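Local atomic coordinates of o-succinylbenzoate synthase (Synechococcus elongatus, PDB entry 2OZT), a protein that converts SHCHC (2-succinyl-6-hydroxy-2,4-cyclohexadiene-1-carboxylate) to 2-succinylbenzoate by loss of water, a divalent-metal-dependent step in the biosynthesis of phylloquinone. Residues Thr246-Asp251 against Ser271-Gly276; Thr281-Leu286 against Leu296-Asp301; Ala175-Trp180 against Gln197-Asp202; Gln205-Leu210 against Gln231-Arg236; Ala119-Trp124 against Gln148-Ala153. All coordinates share one frame; numbering follows the deposited sequence. Where two conformers were deposited one is given.

Contact 1: residues Thr246-Asp251 against Ser271-Gly276; sequences TALFGD and SSALEG
Thr246 and Ala247 meet Ser271 and Glu275 mainly through water: no direct hydrogen bond joins the segments, yet two waters bind backbone amides of one and acceptors of the other. The first accepts from Thr246 N and donates to Ser271 O at 2.8 Å. The second makes three bonds, accepting from Ala247 N at 3.1 Å and donating to Ser271 O and, at 2.8 Å, to Glu275 OE2. Ser271 O is shared by both waters. Glu275 OE2 also accepts from Ala273 N in a nearly straight bond (2.9 Å, 171°) that arrives from above the carboxylate plane. Its neighbour OE1 takes the proton of Ser272 OG on the syn side and pairs with Arg280 in a salt bridge. The Glu275 side chain bends at chi2 (-71°), curling the carboxylate over its own loop. In the enolase-type barrel these segments follow the adjacent parallel strands 241-244 and 268-270, just past their C-terminal ends, where the active site lies; Ser271 comes within about 3 Å, side chain to side chain, of Lys245, the predicted proton acceptor. Without the Glu275 carboxylate, as with an alanine here, Ala273 N, the three-bonded water and Arg280 would each probably be short of a partner. Ser272 OG, besides donating to Glu275, accepts from Leu274 N, an ST turn. The apolar part is small: Leu248 lays CG and both methyls against the single Ala273 CB, with CG at 3.7 Å. The Ala247 CB methyl lies beside the carboxylate, 3.9 Å from Glu275 OE2.

Contact 2: residues Thr281-Leu286 against Leu296-Asp301; sequences TAIFHL and LGFGVD
On the helix that presents Ile283 and Phe284 to Leu296 and Phe298, Thr281 OG1 is gripped by two backbone groups, hydrogen-bonding to both Ala277 O and Leu309 N. Across the contact itself there is no hydrogen bond, and the contact is aromatic and apolar. Phe284 turns its edge to the face of Phe298 in a T-shaped pair, with ring centroids 5.7 Å apart and planes at 80°. CE1 is the leading atom, standing 4.3 Å above the Phe298 plane and over the ring centre. The loop 296-301 follows helix 277-290 and bonds by its backbone to Cys111 on one flank and Phe270 on the other, consistent with the place of the eighth strand that closes an enolase-type barrel. Ile283 reaches the same Phe298 ring from another direction: CD1 lies at the edge, in the ring plane, 4.0 Å from CZ, and CG2 meets that carbon too. Phe284 keeps CG beside its backbone N (chi1 -83°), which carries the ring toward the loop, where CZ meets Leu296 CD1 at 3.6 Å. Gly297 and Gly299 each centre an inverse gamma turn; the first is closed by a weak bond of 2.9 Å from Phe298 N to Leu296 O.

Contact 3: residues Ala175-Trp180 against Gln197-Asp202; sequences ATANRW and QPLPPD
Ala177 and Pro198 bring their CA atoms within 6.3 Å, the nearest CA pair between a regular helix, 175-180, and an irregular loop, 197-202. The loop turns sharply at Gln197, whose backbone angles (50°/63°) are left-handed. No hydrogen bond crosses, so the touching is done by carbons: Ala177 CB points at the loop and meets Leu199 CD2 at 3.8 Å. Pro198 CB is a looser neighbour of Ala177 CB, at 4.5 Å. Leu199 holds CG beside its backbone N (chi1 -58°), and this swings CD2 toward the helix although its CB does not aim there. The pair belongs to a beta-alpha-beta unit of the barrel: helix 174-187 connects strands 163-167 and 192-196, and the loop leaves the second strand directly after Glu196, a magnesium ligand. Gln197 fixes the loop from within, its NE2 donating to Leu199 O at 2.9 Å with a carbonyl angle of 166°, nearly collinear with the C=O bond. The same amide is hydrogen-bonded through OE1 to the backbone N of Asp221, another metal ligand, and through NE2 to Ser223 OG.

Contact 4: residues Gln205-Leu210 against Gln231-Arg236; sequences QALLSL and QRWVDR
Leu208 CB meets the edge of the Trp233 indole, near the ring plane, 4.0 Å from CZ3. Leu207 CB comes obliquely to the neighbouring CH2 at 4.2 Å, so two consecutive residues meet adjacent carbons of the six-membered ring. This is helix-to-helix packing on the outside of the (beta/alpha) barrel, where helices 204-213 and 227-235 lie next to each other with strand 218-220 between them in the chain. The rest of the first shell is made by the Leu208 methyls: CD1 lies 3.8 Å from Arg236 O, and CD2 is 4.4 Å from Arg236 CB. With CG opposite the backbone N (chi1 -178°), Leu208 extends its branch past the indole to the Arg236 carbonyl. In the next shell the indole also touches Leu220 and Phe242 of the barrel strands, and it meets Trp238 with planes at about 75°. Trp233 keeps CG beside its own backbone N (chi1 -83°), which lets the ring reach across to the other helix from a CB that does not point there. Arg236 is held from outside by a cation-pi contact with Trp204, and the aliphatic CG of Arg232 sits over the centre of its guanidinium group. On one face of the indole, offset toward the rim, Arg236 NH1 stands 3.5 Å above the ring plane.

Contact 5: residues Ala119-Trp124 against Gln148-Ala153; sequences AALEQW and QAILKA
Leu121 fits against Ile150 and Ala153, two residues three apart on the facing helix, in a contact between neighbouring outer helices of the (beta/alpha) barrel, 120-129 and 144-157. The backbones come nearest at Leu121 and Ile150, with CA atoms 7.6 Å apart. Among side-chain contacts, Leu121 CG lies 4.0 Å from Ile150 CG2, the two branches crossing at a slant. Ile150 carries this methyl opposite its backbone N, while CG1 takes the place beside the N (chi1 -65°), and that puts CG2 on the side facing Leu121. The Leu121 CD2 methyl goes further and meets Ala153 CB at 4.0 Å. Side chain against backbone is the second kind: the same CD2 rests on the helix itself, 3.8 Å from Ile150 O, and near the carbonyl carbon of Ala153 as well. No hydrogen bond crosses between the segments; the backbone bonds within them differ. Helix 144-157 is regular, as the 2.9 Å bond from Lys152 N to Gln148 O attests, whereas 119-124 begins with a three-residue step, Glu122 N to Ala119 O, and continues through a weak 3.5 Å bond from Gln123 N to Ala120 O. Beneath the pair, Ala120 and Ile150 both touch Trp137 of strand 134-138, which therefore underlies both helices. Trp124, turned back with chi1 at 63°, sets the edge of its indole toward its own helix, CD1 lying 3.4 Å from Ala120 O.

Contacts 1 and 2 are buried near the centre of the chain, whereas contacts 4 and 5 are only partly buried, among the outer helices; contact 3 is buried too, but about 21 Å from that centre. Contact 1 is mainly water-bridged, with one small apolar patch, while the other four meet by carbon packing, with aromatic edges in contacts 2 and 4. Loop 271-276 of contact 1 leads into helix 277-290 of contact 2, and loop 197-202 of contact 3 into helix 204-213 of contact 4. Contacts 1 and 2 also join directly, Ser272 N probably bonding to Gly297 O. Contact 3 touches both outer contacts, Leu199 packing on Ala206 and Trp180 on Gln148 and Leu151.

Contact 1: residues Thr246-Asp251 against Ser271-Gly276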
# COMPACT_ATOMS: atom_id res chain seq x y z
N THR A 246 -0.21 -2.87 -3.76
CA THR A 246 -0.13 -3.93 -4.76
C THR A 246 -0.85 -5.22 -4.31
O THR A 246 -1.47 -5.89 -5.14
CB THR A 246 1.31 -4.17 -5.10
OG1 THR A 246 1.89 -2.97 -5.61
CG2 THR A 246 1.51 -5.25 -6.18
N ALA A 247 -0.78 -5.53 -3.02
CA ALA A 247 -1.41 -6.77 -2.55
C ALA A 247 -2.92 -6.73 -2.66
O ALA A 247 -3.59 -7.79 -2.63
CB ALA A 247 -0.98 -7.04 -1.10
N LEU A 248 -3.49 -5.51 -2.75
CA LEU A 248 -4.96 -5.36 -2.79
C LEU A 248 -5.52 -5.05 -4.17
O LEU A 248 -6.73 -4.98 -4.35
CB LEU A 248 -5.41 -4.20 -1.87
CG LEU A 248 -4.83 -4.21 -0.47
CD1 LEU A 248 -5.43 -3.00 0.33
CD2 LEU A 248 -5.13 -5.58 0.22
N PHE A 249 -4.62 -4.84 -5.13
CA PHE A 249 -4.94 -4.11 -6.35
C PHE A 249 -5.50 -4.97 -7.48
O PHE A 249 -6.36 -4.50 -8.24
CB PHE A 249 -3.65 -3.41 -6.78
CG PHE A 249 -3.65 -2.84 -8.16
CD1 PHE A 249 -3.95 -1.47 -8.39
CD2 PHE A 249 -3.28 -3.64 -9.24
CE1 PHE A 249 -3.88 -0.94 -9.70
CE2 PHE A 249 -3.26 -3.14 -10.54
CZ PHE A 249 -3.54 -1.78 -10.75
N GLY A 250 -5.10 -6.24 -7.57
CA GLY A 250 -5.47 -7.06 -8.72
C GLY A 250 -4.27 -7.76 -9.30
O GLY A 250 -3.22 -7.86 -8.66
N ASP A 251 -4.41 -8.25 -10.53
CA ASP A 251 -3.26 -8.85 -11.23
C ASP A 251 -2.22 -7.73 -11.42
O ASP A 251 -2.55 -6.71 -11.98
CB ASP A 251 -3.76 -9.35 -12.59
CG ASP A 251 -2.73 -10.19 -13.35
OD1 ASP A 251 -1.52 -9.97 -13.24
OD2 ASP A 251 -3.16 -11.13 -14.06
N SER A 271 2.78 1.17 -1.48
CA SER A 271 2.64 1.05 -0.04
C SER A 271 2.11 -0.26 0.44
O SER A 271 1.64 -1.11 -0.35
CB SER A 271 1.75 2.19 0.48
OG SER A 271 0.41 1.92 0.24
N SER A 272 2.27 -0.44 1.75
CA SER A 272 1.88 -1.69 2.41
C SER A 272 0.44 -1.74 2.86
O SER A 272 -0.13 -0.75 3.31
CB SER A 272 2.76 -1.90 3.64
OG SER A 272 2.37 -3.09 4.33
N ALA A 273 -0.18 -2.90 2.73
CA ALA A 273 -1.51 -3.17 3.28
C ALA A 273 -1.36 -4.08 4.51
O ALA A 273 -2.25 -4.91 4.78
CB ALA A 273 -2.35 -3.89 2.24
N LEU A 274 -0.24 -3.95 5.23
CA LEU A 274 0.05 -4.82 6.40
C LEU A 274 -0.09 -6.28 6.03
O LEU A 274 -0.75 -7.09 6.72
CB LEU A 274 -0.86 -4.45 7.60
CG LEU A 274 -0.73 -3.02 8.12
CD1 LEU A 274 -1.68 -2.86 9.30
CD2 LEU A 274 0.71 -2.68 8.51
N GLU A 275 0.55 -6.62 4.92
CA GLU A 275 0.57 -8.00 4.42
C GLU A 275 1.79 -8.73 4.97
O GLU A 275 2.67 -8.13 5.58
CB GLU A 275 0.54 -8.01 2.87
CG GLU A 275 1.75 -7.38 2.20
CD GLU A 275 1.80 -5.86 2.34
OE1 GLU A 275 2.56 -5.38 3.22
OE2 GLU A 275 1.13 -5.17 1.56
N GLY A 276 1.87 -10.04 4.73
CA GLY A 276 2.98 -10.81 5.29
C GLY A 276 4.15 -10.90 4.32
O GLY A 276 4.16 -10.25 3.25
O HOH W 1 2.37 -1.76 -2.98
O HOH W 2 0.34 -3.80 -0.74

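Contact 2: residues Thr281-Leu286 against Leu296-Asp301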
# COMPACT_ATOMS: atom_id res chain seq x y z
N THR A 281 7.48 -9.93 -0.34
CA THR A 281 8.59 -10.34 -1.18
C THR A 281 8.16 -10.35 -2.64
O THR A 281 8.92 -9.92 -3.52
CB THR A 281 9.16 -11.70 -0.76
OG1 THR A 281 9.47 -11.67 0.63
CG2 THR A 281 10.48 -11.97 -1.51
N ALA A 282 6.94 -10.80 -2.92
CA ALA A 282 6.40 -10.74 -4.25
C ALA A 282 6.35 -9.31 -4.79
O ALA A 282 6.60 -9.06 -5.97
CB ALA A 282 5.00 -11.33 -4.28
N ILE A 283 5.97 -8.36 -3.93
CA ILE A 283 5.91 -6.98 -4.36
C ILE A 283 7.32 -6.44 -4.65
O ILE A 283 7.52 -5.78 -5.67
CB ILE A 283 5.19 -6.11 -3.29
CG1 ILE A 283 3.72 -6.51 -3.21
CG2 ILE A 283 5.29 -4.62 -3.67
CD1 ILE A 283 2.98 -5.90 -1.94
N PHE A 284 8.26 -6.68 -3.74
CA PHE A 284 9.64 -6.27 -4.03
C PHE A 284 10.16 -6.89 -5.35
O PHE A 284 10.93 -6.22 -6.06
CB PHE A 284 10.59 -6.53 -2.86
CG PHE A 284 10.55 -5.43 -1.81
CD1 PHE A 284 9.38 -5.17 -1.10
CD2 PHE A 284 11.69 -4.69 -1.54
CE1 PHE A 284 9.35 -4.14 -0.14
CE2 PHE A 284 11.69 -3.71 -0.60
CZ PHE A 284 10.53 -3.41 0.12
N HIS A 285 9.78 -8.13 -5.67
CA HIS A 285 10.16 -8.68 -6.98
C HIS A 285 9.56 -7.84 -8.10
O HIS A 285 10.22 -7.55 -9.11
CB HIS A 285 9.64 -10.13 -7.05
CG HIS A 285 9.67 -10.74 -8.42
ND1 HIS A 285 10.85 -10.97 -9.11
CD2 HIS A 285 8.68 -11.15 -9.24
CE1 HIS A 285 10.57 -11.49 -10.29
NE2 HIS A 285 9.26 -11.62 -10.39
N LEU A 286 8.27 -7.51 -7.99
CA LEU A 286 7.64 -6.69 -9.01
C LEU A 286 8.32 -5.30 -9.15
O LEU A 286 8.41 -4.75 -10.24
CB LEU A 286 6.16 -6.49 -8.68
CG LEU A 286 5.32 -7.78 -8.88
CD1 LEU A 286 4.00 -7.69 -8.12
CD2 LEU A 286 5.06 -7.97 -10.37
N LEU A 296 9.02 4.06 -0.43
CA LEU A 296 7.91 3.12 -0.30
C LEU A 296 7.18 3.24 1.01
O LEU A 296 7.82 3.47 2.08
CB LEU A 296 8.42 1.65 -0.35
CG LEU A 296 9.28 1.23 -1.54
CD1 LEU A 296 9.66 -0.25 -1.39
CD2 LEU A 296 8.51 1.48 -2.88
N GLY A 297 5.86 3.04 0.97
CA GLY A 297 5.08 3.10 2.21
C GLY A 297 5.10 1.76 2.92
O GLY A 297 4.03 1.20 3.23
N PHE A 298 6.31 1.27 3.21
CA PHE A 298 6.48 -0.03 3.86
C PHE A 298 7.13 0.09 5.22
O PHE A 298 7.62 -0.94 5.76
CB PHE A 298 7.25 -0.99 2.95
CG PHE A 298 6.38 -1.66 1.90
CD1 PHE A 298 5.86 -2.94 2.12
CD2 PHE A 298 6.04 -1.02 0.70
CE1 PHE A 298 5.04 -3.56 1.16
CE2 PHE A 298 5.24 -1.64 -0.25
CZ PHE A 298 4.74 -2.91 -0.02
N GLY A 299 7.05 1.29 5.80
CA GLY A 299 7.64 1.57 7.14
C GLY A 299 6.71 1.17 8.26
O GLY A 299 6.46 1.95 9.17
N VAL A 300 6.22 -0.07 8.18
CA VAL A 300 5.09 -0.51 8.99
C VAL A 300 5.48 -1.61 9.99
O VAL A 300 4.60 -2.28 10.51
CB VAL A 300 3.92 -1.03 8.10
CG1 VAL A 300 3.35 0.11 7.20
CG2 VAL A 300 4.39 -2.23 7.24
N ASP A 301 6.78 -1.79 10.22
CA ASP A 301 7.27 -2.84 11.13
C ASP A 301 6.74 -2.79 12.54
O ASP A 301 6.71 -3.82 13.19
CB ASP A 301 8.79 -2.81 11.24
CG ASP A 301 9.46 -3.37 10.02
OD1 ASP A 301 8.77 -3.92 9.14
OD2 ASP A 301 10.69 -3.24 9.94

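Contact 3: residues Ala175-Trp180 against Gln197-Asp202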
# COMPACT_ATOMS: atom_id res chain seq x y z
N ALA A 175 -14.49 22.48 3.87
CA ALA A 175 -14.04 23.84 4.19
C ALA A 175 -12.67 23.78 4.87
O ALA A 175 -11.82 24.61 4.62
CB ALA A 175 -15.06 24.49 5.10
N THR A 176 -12.48 22.80 5.76
CA THR A 176 -11.19 22.59 6.42
C THR A 176 -10.06 22.30 5.42
O THR A 176 -8.96 22.84 5.54
CB THR A 176 -11.28 21.45 7.46
OG1 THR A 176 -12.21 21.84 8.47
CG2 THR A 176 -9.91 21.14 8.14
N ALA A 177 -10.32 21.41 4.45
CA ALA A 177 -9.33 21.10 3.44
C ALA A 177 -8.94 22.37 2.70
O ALA A 177 -7.77 22.65 2.47
CB ALA A 177 -9.89 20.06 2.45
N ASN A 178 -9.94 23.15 2.31
CA ASN A 178 -9.65 24.36 1.59
C ASN A 178 -8.78 25.35 2.37
O ASN A 178 -7.85 25.94 1.81
CB ASN A 178 -10.96 24.98 1.13
CG ASN A 178 -10.79 25.73 -0.14
OD1 ASN A 178 -11.07 25.22 -1.22
ND2 ASN A 178 -10.28 26.94 -0.03
N ARG A 179 -9.07 25.49 3.68
CA ARG A 179 -8.27 26.37 4.54
C ARG A 179 -6.82 25.85 4.66
O ARG A 179 -5.86 26.62 4.60
CB ARG A 179 -8.91 26.52 5.91
CG ARG A 179 -10.19 27.38 5.86
CD ARG A 179 -10.55 27.99 7.24
NE ARG A 179 -10.53 26.97 8.29
CZ ARG A 179 -11.48 26.05 8.48
NH1 ARG A 179 -12.55 26.02 7.69
NH2 ARG A 179 -11.35 25.15 9.46
N TRP A 180 -6.67 24.52 4.77
CA TRP A 180 -5.34 23.91 4.80
C TRP A 180 -4.54 24.14 3.53
O TRP A 180 -3.35 24.48 3.58
CB TRP A 180 -5.48 22.40 5.01
CG TRP A 180 -5.17 21.93 6.41
CD1 TRP A 180 -6.06 21.50 7.34
CD2 TRP A 180 -3.87 21.76 6.97
NE1 TRP A 180 -5.39 21.07 8.48
CE2 TRP A 180 -4.04 21.23 8.27
CE3 TRP A 180 -2.58 21.99 6.50
CZ2 TRP A 180 -2.93 20.94 9.12
CZ3 TRP A 180 -1.50 21.73 7.34
CH2 TRP A 180 -1.68 21.17 8.61
N GLN A 197 -5.04 12.03 0.67
CA GLN A 197 -6.47 11.81 1.01
C GLN A 197 -7.06 12.92 1.90
O GLN A 197 -7.49 12.65 3.02
CB GLN A 197 -6.70 10.39 1.56
CG GLN A 197 -8.16 9.94 1.42
CD GLN A 197 -8.50 9.51 0.02
OE1 GLN A 197 -7.73 8.79 -0.64
NE2 GLN A 197 -9.66 9.94 -0.48
N PRO A 198 -7.10 14.15 1.38
CA PRO A 198 -7.64 15.19 2.27
C PRO A 198 -9.11 15.00 2.58
O PRO A 198 -9.54 15.36 3.70
CB PRO A 198 -7.40 16.48 1.48
CG PRO A 198 -7.30 16.07 0.05
CD PRO A 198 -6.59 14.70 0.12
N LEU A 199 -9.86 14.39 1.67
CA LEU A 199 -11.31 14.21 1.87
C LEU A 199 -11.63 12.74 1.78
O LEU A 199 -10.86 12.00 1.15
CB LEU A 199 -12.11 14.98 0.80
CG LEU A 199 -11.88 16.50 0.69
CD1 LEU A 199 -12.63 17.04 -0.51
CD2 LEU A 199 -12.35 17.14 1.98
N PRO A 200 -12.76 12.31 2.34
CA PRO A 200 -13.14 10.90 2.22
C PRO A 200 -13.48 10.57 0.78
O PRO A 200 -13.81 11.44 -0.02
CB PRO A 200 -14.37 10.76 3.14
CG PRO A 200 -14.88 12.15 3.36
CD PRO A 200 -13.74 13.12 3.11
N PRO A 201 -13.34 9.29 0.39
CA PRO A 201 -13.55 8.88 -0.98
C PRO A 201 -14.90 9.22 -1.57
O PRO A 201 -14.97 9.38 -2.78
CB PRO A 201 -13.38 7.37 -0.93
CG PRO A 201 -12.48 7.16 0.22
CD PRO A 201 -12.82 8.20 1.23
N ASP A 202 -15.93 9.37 -0.74
CA ASP A 202 -17.24 9.69 -1.31
C ASP A 202 -17.28 11.09 -1.91
O ASP A 202 -18.16 11.37 -2.76
CB ASP A 202 -18.35 9.52 -0.26
CG ASP A 202 -18.24 10.53 0.86
OD1 ASP A 202 -17.25 10.47 1.61
OD2 ASP A 202 -19.14 11.40 0.98

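Contact 4: residues Gln205-Leu210 against Gln231-Arg236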
# COMPACT_ATOMS: atom_id res chain seq x y z
N GLN A 205 -15.87 14.51 -6.25
CA GLN A 205 -15.90 15.73 -7.05
C GLN A 205 -15.08 16.83 -6.43
O GLN A 205 -14.36 17.55 -7.15
CB GLN A 205 -17.32 16.22 -7.31
CG GLN A 205 -18.25 15.16 -7.83
CD GLN A 205 -19.12 14.47 -6.76
OE1 GLN A 205 -18.67 14.15 -5.63
NE2 GLN A 205 -20.39 14.25 -7.12
N ALA A 206 -15.17 16.98 -5.11
CA ALA A 206 -14.38 18.01 -4.44
C ALA A 206 -12.88 17.64 -4.43
O ALA A 206 -12.01 18.50 -4.54
CB ALA A 206 -14.91 18.25 -3.04
N LEU A 207 -12.58 16.34 -4.34
CA LEU A 207 -11.18 15.93 -4.33
C LEU A 207 -10.56 16.29 -5.67
O LEU A 207 -9.46 16.81 -5.73
CB LEU A 207 -11.09 14.40 -4.20
CG LEU A 207 -11.05 13.78 -2.81
CD1 LEU A 207 -11.18 12.29 -2.93
CD2 LEU A 207 -9.72 14.15 -2.13
N LEU A 208 -11.31 16.00 -6.74
CA LEU A 208 -10.83 16.32 -8.08
C LEU A 208 -10.65 17.83 -8.29
O LEU A 208 -9.60 18.30 -8.75
CB LEU A 208 -11.76 15.70 -9.12
CG LEU A 208 -11.37 15.90 -10.58
CD1 LEU A 208 -10.00 15.23 -10.92
CD2 LEU A 208 -12.50 15.36 -11.50
N SER A 209 -11.66 18.61 -7.89
CA SER A 209 -11.59 20.06 -8.02
C SER A 209 -10.44 20.67 -7.21
O SER A 209 -9.71 21.52 -7.70
CB SER A 209 -12.91 20.71 -7.58
OG SER A 209 -12.77 22.10 -7.75
N LEU A 210 -10.24 20.18 -5.98
CA LEU A 210 -9.08 20.63 -5.21
C LEU A 210 -7.78 20.31 -5.95
O LEU A 210 -6.92 21.15 -6.09
CB LEU A 210 -9.05 19.95 -3.83
CG LEU A 210 -9.99 20.51 -2.76
CD1 LEU A 210 -9.98 19.56 -1.55
CD2 LEU A 210 -9.58 21.95 -2.38
N GLN A 231 -8.09 3.07 -12.56
CA GLN A 231 -8.49 3.43 -13.93
C GLN A 231 -9.55 4.53 -13.93
O GLN A 231 -9.48 5.44 -14.76
CB GLN A 231 -8.99 2.19 -14.67
CG GLN A 231 -9.43 2.52 -16.10
CD GLN A 231 -9.88 1.34 -16.87
OE1 GLN A 231 -9.04 0.57 -17.35
NE2 GLN A 231 -11.19 1.21 -17.06
N ARG A 232 -10.55 4.43 -13.04
CA ARG A 232 -11.57 5.50 -12.96
C ARG A 232 -10.95 6.90 -12.73
O ARG A 232 -11.35 7.92 -13.35
CB ARG A 232 -12.60 5.17 -11.87
CG ARG A 232 -13.69 6.21 -11.66
CD ARG A 232 -14.74 5.68 -10.66
NE ARG A 232 -15.44 4.50 -11.20
CZ ARG A 232 -15.32 3.25 -10.75
NH1 ARG A 232 -14.56 2.98 -9.69
NH2 ARG A 232 -15.98 2.25 -11.34
N TRP A 233 -9.93 6.96 -11.86
CA TRP A 233 -9.31 8.25 -11.55
C TRP A 233 -8.40 8.75 -12.67
O TRP A 233 -8.30 9.94 -12.93
CB TRP A 233 -8.58 8.14 -10.22
CG TRP A 233 -9.53 8.32 -9.06
CD1 TRP A 233 -10.03 7.36 -8.22
CD2 TRP A 233 -10.11 9.56 -8.66
NE1 TRP A 233 -10.86 7.95 -7.28
CE2 TRP A 233 -10.91 9.29 -7.53
CE3 TRP A 233 -9.98 10.87 -9.12
CZ2 TRP A 233 -11.61 10.29 -6.87
CZ3 TRP A 233 -10.66 11.88 -8.45
CH2 TRP A 233 -11.47 11.59 -7.35
N VAL A 234 -7.74 7.82 -13.36
CA VAL A 234 -6.98 8.22 -14.55
C VAL A 234 -7.94 8.83 -15.57
O VAL A 234 -7.61 9.83 -16.21
CB VAL A 234 -6.31 6.99 -15.16
CG1 VAL A 234 -5.75 7.30 -16.52
CG2 VAL A 234 -5.17 6.47 -14.22
N ASP A 235 -9.07 8.18 -15.76
CA ASP A 235 -9.99 8.63 -16.83
C ASP A 235 -10.66 9.94 -16.43
O ASP A 235 -11.16 10.67 -17.30
CB ASP A 235 -11.00 7.52 -17.21
CG ASP A 235 -10.33 6.33 -17.89
OD1 ASP A 235 -9.21 6.46 -18.42
OD2 ASP A 235 -10.97 5.26 -17.92
N ARG A 236 -10.71 10.22 -15.12
CA ARG A 236 -11.15 11.53 -14.63
C ARG A 236 -10.08 12.61 -14.78
O ARG A 236 -10.33 13.78 -14.45
CB ARG A 236 -11.52 11.45 -13.14
CG ARG A 236 -12.91 10.89 -12.91
CD ARG A 236 -13.14 10.53 -11.43
NE ARG A 236 -14.50 10.04 -11.24
CZ ARG A 236 -14.96 9.45 -10.15
NH1 ARG A 236 -14.17 9.25 -9.09
NH2 ARG A 236 -16.23 9.07 -10.12

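Contact 5: residues Ala119-Trp124 against Gln148-Ala153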
# COMPACT_ATOMS: atom_id res chain seq x y z
N ALA A 119 4.44 14.74 18.69
CA ALA A 119 5.32 13.54 18.56
C ALA A 119 6.21 13.64 17.34
O ALA A 119 7.38 13.20 17.36
CB ALA A 119 4.50 12.29 18.46
N ALA A 120 5.67 14.19 16.26
CA ALA A 120 6.43 14.32 15.03
C ALA A 120 7.78 14.99 15.25
O ALA A 120 8.75 14.66 14.57
CB ALA A 120 5.64 15.06 13.98
N LEU A 121 7.84 15.94 16.21
CA LEU A 121 9.03 16.74 16.38
C LEU A 121 10.17 15.97 17.04
O LEU A 121 11.30 16.44 17.01
CB LEU A 121 8.69 18.00 17.20
CG LEU A 121 7.64 18.90 16.58
CD1 LEU A 121 7.38 20.07 17.57
CD2 LEU A 121 8.12 19.46 15.26
N GLU A 122 9.87 14.80 17.59
CA GLU A 122 10.89 14.04 18.32
C GLU A 122 11.11 12.69 17.66
O GLU A 122 12.01 11.94 18.07
CB GLU A 122 10.52 13.84 19.80
CG GLU A 122 9.29 12.94 19.98
CD GLU A 122 8.45 13.20 21.24
OE1 GLU A 122 8.62 14.26 21.89
OE2 GLU A 122 7.57 12.36 21.53
N GLN A 123 10.32 12.37 16.63
CA GLN A 123 10.37 11.02 16.04
C GLN A 123 11.10 10.92 14.71
O GLN A 123 11.32 9.80 14.23
CB GLN A 123 8.96 10.46 15.82
CG GLN A 123 8.23 10.09 17.12
CD GLN A 123 6.85 9.52 16.87
OE1 GLN A 123 6.39 9.40 15.73
NE2 GLN A 123 6.16 9.17 17.96
N TRP A 124 11.49 12.02 14.11
CA TRP A 124 12.14 11.95 12.78
C TRP A 124 13.62 11.65 12.88
O TRP A 124 14.21 11.05 11.95
CB TRP A 124 11.91 13.25 11.98
CG TRP A 124 12.49 14.52 12.57
CD1 TRP A 124 11.85 15.46 13.32
CD2 TRP A 124 13.84 14.98 12.39
NE1 TRP A 124 12.72 16.48 13.61
CE2 TRP A 124 13.96 16.20 13.07
CE3 TRP A 124 14.97 14.45 11.73
CZ2 TRP A 124 15.15 16.92 13.10
CZ3 TRP A 124 16.15 15.15 11.77
CH2 TRP A 124 16.24 16.38 12.45
N GLN A 148 -0.82 23.15 12.25
CA GLN A 148 -0.05 24.07 11.46
C GLN A 148 1.14 24.63 12.24
O GLN A 148 2.21 24.83 11.70
CB GLN A 148 -0.96 25.18 10.90
CG GLN A 148 -1.78 24.66 9.73
CD GLN A 148 -3.06 25.44 9.45
OE1 GLN A 148 -3.29 26.50 10.03
NE2 GLN A 148 -3.88 24.91 8.54
N ALA A 149 0.95 24.86 13.54
CA ALA A 149 2.07 25.30 14.38
C ALA A 149 3.16 24.26 14.53
O ALA A 149 4.35 24.58 14.40
CB ALA A 149 1.56 25.78 15.73
N ILE A 150 2.74 23.00 14.68
CA ILE A 150 3.70 21.87 14.72
C ILE A 150 4.39 21.77 13.36
O ILE A 150 5.62 21.60 13.27
CB ILE A 150 3.02 20.57 15.08
CG1 ILE A 150 2.46 20.65 16.51
CG2 ILE A 150 4.02 19.42 14.96
CD1 ILE A 150 1.43 19.59 16.78
N LEU A 151 3.60 21.89 12.29
CA LEU A 151 4.17 21.75 10.96
C LEU A 151 5.25 22.80 10.68
O LEU A 151 6.31 22.51 10.12
CB LEU A 151 3.05 21.84 9.90
CG LEU A 151 3.52 21.61 8.46
CD1 LEU A 151 4.39 20.34 8.24
CD2 LEU A 151 2.33 21.54 7.54
N LYS A 152 4.97 24.04 11.09
CA LYS A 152 5.95 25.11 10.96
C LYS A 152 7.28 24.73 11.66
O LYS A 152 8.37 24.91 11.09
CB LYS A 152 5.35 26.43 11.51
CG LYS A 152 6.28 27.61 11.41
CD LYS A 152 5.49 28.91 11.68
CE LYS A 152 6.41 30.10 11.94
NZ LYS A 152 7.23 30.41 10.74
N ALA A 153 7.19 24.21 12.87
CA ALA A 153 8.37 23.80 13.64
C ALA A 153 9.07 22.59 12.98
O ALA A 153 10.30 22.51 12.93
CB ALA A 153 7.98 23.47 15.06